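PDB 7LR8: glycosyl hydrolase from Streptomyces cattleya, which probably hydrolyses the beta-1,4 link of the Man-GlcNAc disaccharide from N-glycan cores, as a family GH5 glycosidase. Local coordinates for residues F56-V61 against F103-A108. The protein carries 1 engineered substitution. Residues are numbered along the deposited sequence; the frame is centred on the assembly and turned at random.
Sequences FPLWPV and FDFLPA
The indole of Trp59 carries the pyrrolidine of Pro107 on one face, with Pro107 CG 3.6 Å from the centroid of the six-membered ring and 9° off its normal, a CH-pi contact over the ring centre. Pro107 CD lies nearer the rim, 3.6 Å from Trp59 CE3. With CG of Trp59 anti to the backbone N (chi1 -179°), the side chain leaves beside the carbonyl carbon to meet Pro107, and the NE1 bond to Gln63 OE1 helps fix the turn of the ring. The ring of Phe105 receives Leu58 over one face: methyl CD2 sits 4.0 Å from the centroid, offset toward the rim on the CG and CD2 side. Between the two aromatic contacts wedges Pro60, its ring crossing the Phe105 side chain at about a right angle. Pro60 CD is 3.8 Å from Phe105 CB, and Pro60 CG lies 3.4 Å from the carbonyl O of Phe105. An alanine in place of Trp59 would probably leave Pro107 CG and CD without the ring they pack on, and Gln63 OE1 without this donor. The contact joins the start of helix 59-62, just after barrel strand 52-55, to the chain leaving the hairpin 99-100/103-104, whose His99 belongs to the glycan pocket. Phe105 also packs against Ala108 of the second subunit. No hydrogen bond links the two segments; the join rests on CH-pi and van der Waals contact.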
ATOM      1  N   PHE B  56     -14.201  -6.279   7.903  1.00 15.69           N
ATOM      2  CA  PHE B  56     -13.366  -5.599   6.911  1.00 16.54           C
ATOM      3  C   PHE B  56     -12.075  -6.331   6.580  1.00 16.78           C
ATOM      4  O   PHE B  56     -11.076  -6.203   7.314  1.00 17.07           O
ATOM      5  CB  PHE B  56     -13.045  -4.190   7.391  1.00 13.22           C
ATOM      6  CG  PHE B  56     -14.259  -3.363   7.654  1.00 16.53           C
ATOM      7  CD1 PHE B  56     -14.897  -2.700   6.612  1.00 17.33           C
ATOM      8  CD2 PHE B  56     -14.760  -3.235   8.945  1.00 15.85           C
ATOM      9  CE1 PHE B  56     -16.018  -1.928   6.856  1.00 16.37           C
ATOM     10  CE2 PHE B  56     -15.895  -2.469   9.182  1.00 19.07           C
ATOM     11  CZ  PHE B  56     -16.516  -1.817   8.122  1.00 16.81           C
ATOM     12  N   PRO B  57     -12.041  -7.047   5.457  1.00 15.58           N
ATOM     13  CA  PRO B  57     -10.758  -7.419   4.849  1.00 14.87           C
ATOM     14  C   PRO B  57      -9.956  -6.174   4.516  1.00 14.89           C
ATOM     15  O   PRO B  57     -10.513  -5.098   4.280  1.00 17.62           O
ATOM     16  CB  PRO B  57     -11.164  -8.153   3.563  1.00 15.45           C
ATOM     17  CG  PRO B  57     -12.577  -8.550   3.737  1.00 19.69           C
ATOM     18  CD  PRO B  57     -13.204  -7.602   4.747  1.00 15.35           C
ATOM     19  N   LEU B  58      -8.634  -6.328   4.487  1.00 16.99           N
ATOM     20  CA  LEU B  58      -7.742  -5.330   3.899  1.00 15.35           C
ATOM     21  C   LEU B  58      -7.413  -5.816   2.490  1.00 14.73           C
ATOM     22  O   LEU B  58      -6.750  -6.844   2.322  1.00 18.46           O
ATOM     23  CB  LEU B  58      -6.476  -5.147   4.723  1.00 17.38           C
ATOM     24  CG  LEU B  58      -6.612  -4.340   6.015  1.00 19.46           C
ATOM     25  CD1 LEU B  58      -5.248  -4.130   6.658  1.00 21.82           C
ATOM     26  CD2 LEU B  58      -7.291  -3.005   5.751  1.00 25.80           C
ATOM     27  N   TRP B  59      -7.905  -5.088   1.484  1.00 16.05           N
ATOM     28  CA  TRP B  59      -7.787  -5.526   0.091  1.00 18.96           C
ATOM     29  C   TRP B  59      -6.354  -5.843  -0.329  1.00 20.67           C
ATOM     30  O   TRP B  59      -6.129  -6.946  -0.859  1.00 17.39           O
ATOM     31  CB  TRP B  59      -8.442  -4.460  -0.798  1.00 19.27           C
ATOM     32  CG  TRP B  59      -8.437  -4.763  -2.289  1.00 17.24           C
ATOM     33  CD1 TRP B  59      -8.445  -6.004  -2.892  1.00 17.04           C
ATOM     34  CD2 TRP B  59      -8.466  -3.802  -3.353  1.00 15.39           C
ATOM     35  NE1 TRP B  59      -8.451  -5.857  -4.266  1.00 18.37           N
ATOM     36  CE2 TRP B  59      -8.449  -4.520  -4.573  1.00 14.27           C
ATOM     37  CE3 TRP B  59      -8.467  -2.403  -3.395  1.00 17.69           C
ATOM     38  CZ2 TRP B  59      -8.470  -3.884  -5.812  1.00 16.62           C
ATOM     39  CZ3 TRP B  59      -8.493  -1.773  -4.628  1.00 15.73           C
ATOM     40  CH2 TRP B  59      -8.480  -2.514  -5.821  1.00 15.70           C
ATOM     41  N   PRO B  60      -5.347  -4.982  -0.104  1.00 17.71           N
ATOM     42  CA  PRO B  60      -3.981  -5.360  -0.531  1.00 17.45           C
ATOM     43  C   PRO B  60      -3.432  -6.577   0.190  1.00 20.96           C
ATOM     44  O   PRO B  60      -2.561  -7.267  -0.358  1.00 20.22           O
ATOM     45  CB  PRO B  60      -3.137  -4.114  -0.218  1.00 16.69           C
ATOM     46  CG  PRO B  60      -4.115  -3.001   0.034  1.00 18.48           C
ATOM     47  CD  PRO B  60      -5.347  -3.666   0.569  1.00 16.92           C
ATOM     48  N   VAL B  61      -3.897  -6.862   1.411  1.00 17.21           N
ATOM     49  CA  VAL B  61      -3.461  -8.076   2.090  1.00 18.93           C
ATOM     50  C   VAL B  61      -4.144  -9.304   1.497  1.00 14.05           C
ATOM     51  O   VAL B  61      -3.531 -10.373   1.376  1.00 15.53           O
ATOM     52  CB  VAL B  61      -3.717  -7.943   3.600  1.00 15.13           C
ATOM     53  CG1 VAL B  61      -3.432  -9.263   4.321  1.00 19.49           C
ATOM     54  CG2 VAL B  61      -2.861  -6.830   4.160  1.00 22.34           C
ATOM     55  N   PHE B 103      -7.071   6.239   6.375  1.00 17.32           N
ATOM     56  CA  PHE B 103      -6.035   5.559   5.600  1.00 17.63           C
ATOM     57  C   PHE B 103      -6.598   4.915   4.336  1.00 16.33           C
ATOM     58  O   PHE B 103      -7.638   4.244   4.370  1.00 16.86           O
ATOM     59  CB  PHE B 103      -5.356   4.472   6.438  1.00 17.07           C
ATOM     60  CG  PHE B 103      -4.683   4.993   7.668  1.00 19.34           C
ATOM     61  CD1 PHE B 103      -3.405   5.530   7.597  1.00 23.87           C
ATOM     62  CD2 PHE B 103      -5.342   4.966   8.907  1.00 20.29           C
ATOM     63  CE1 PHE B 103      -2.786   6.026   8.741  1.00 27.13           C
ATOM     64  CE2 PHE B 103      -4.724   5.441  10.043  1.00 21.25           C
ATOM     65  CZ  PHE B 103      -3.441   5.981   9.957  1.00 26.73           C
ATOM     66  N   ASP B 104      -5.869   5.074   3.231  1.00 16.45           N
ATOM     67  CA  ASP B 104      -6.148   4.370   1.982  1.00 16.38           C
ATOM     68  C   ASP B 104      -5.223   3.167   1.874  1.00 16.86           C
ATOM     69  O   ASP B 104      -3.992   3.321   1.880  1.00 19.60           O
ATOM     70  CB  ASP B 104      -5.934   5.282   0.772  1.00 18.34           C
ATOM     71  CG  ASP B 104      -6.999   6.352   0.630  1.00 19.90           C
ATOM     72  OD1 ASP B 104      -8.124   6.193   1.171  1.00 20.11           O
ATOM     73  OD2 ASP B 104      -6.700   7.353  -0.056  1.00 20.44           O
ATOM     74  N   PHE B 105      -5.813   1.977   1.706  1.00 16.45           N
ATOM     75  CA  PHE B 105      -5.074   0.726   1.525  1.00 15.75           C
ATOM     76  C   PHE B 105      -5.215   0.317   0.062  1.00 14.13           C
ATOM     77  O   PHE B 105      -6.197  -0.327  -0.323  1.00 16.08           O
ATOM     78  CB  PHE B 105      -5.592  -0.346   2.483  1.00 14.14           C
ATOM     79  CG  PHE B 105      -5.351   0.003   3.930  1.00 14.75           C
ATOM     80  CD1 PHE B 105      -4.112  -0.211   4.510  1.00 18.74           C
ATOM     81  CD2 PHE B 105      -6.345   0.608   4.678  1.00 15.83           C
ATOM     82  CE1 PHE B 105      -3.860   0.147   5.839  1.00 20.86           C
ATOM     83  CE2 PHE B 105      -6.111   0.964   6.005  1.00 18.95           C
ATOM     84  CZ  PHE B 105      -4.866   0.731   6.582  1.00 20.66           C
ATOM     85  N   LEU B 106      -4.231   0.701  -0.754  1.00 13.06           N
ATOM     86  CA  LEU B 106      -4.303   0.449  -2.190  1.00 16.13           C
ATOM     87  C   LEU B 106      -3.255  -0.566  -2.608  1.00 18.87           C
ATOM     88  O   LEU B 106      -2.088  -0.436  -2.215  1.00 17.06           O
ATOM     89  CB  LEU B 106      -4.105   1.756  -2.966  1.00 19.79           C
ATOM     90  CG  LEU B 106      -5.196   2.818  -2.779  1.00 18.93           C
ATOM     91  CD1 LEU B 106      -4.688   4.199  -3.208  1.00 21.85           C
ATOM     92  CD2 LEU B 106      -6.469   2.436  -3.537  1.00 23.02           C
ATOM     93  N   PRO B 107      -3.617  -1.582  -3.400  1.00 16.75           N
ATOM     94  CA  PRO B 107      -2.615  -2.569  -3.818  1.00 13.94           C
ATOM     95  C   PRO B 107      -1.554  -1.933  -4.705  1.00 15.72           C
ATOM     96  O   PRO B 107      -1.825  -0.998  -5.462  1.00 16.87           O
ATOM     97  CB  PRO B 107      -3.435  -3.612  -4.591  1.00 16.85           C
ATOM     98  CG  PRO B 107      -4.874  -3.395  -4.132  1.00 20.87           C
ATOM     99  CD  PRO B 107      -4.969  -1.919  -3.879  1.00 17.27           C
ATOM    100  N   ALA B 108      -0.335  -2.470  -4.616  1.00 14.78           N
ATOM    101  CA  ALA B 108       0.773  -1.926  -5.394  1.00 15.20           C
ATOM    102  C   ALA B 108       0.488  -1.981  -6.886  1.00 15.87           C
ATOM    103  O   ALA B 108       1.006  -1.155  -7.646  1.00 14.92           O
ATOM    104  CB  ALA B 108       2.058  -2.690  -5.068  1.00 16.80           C
TER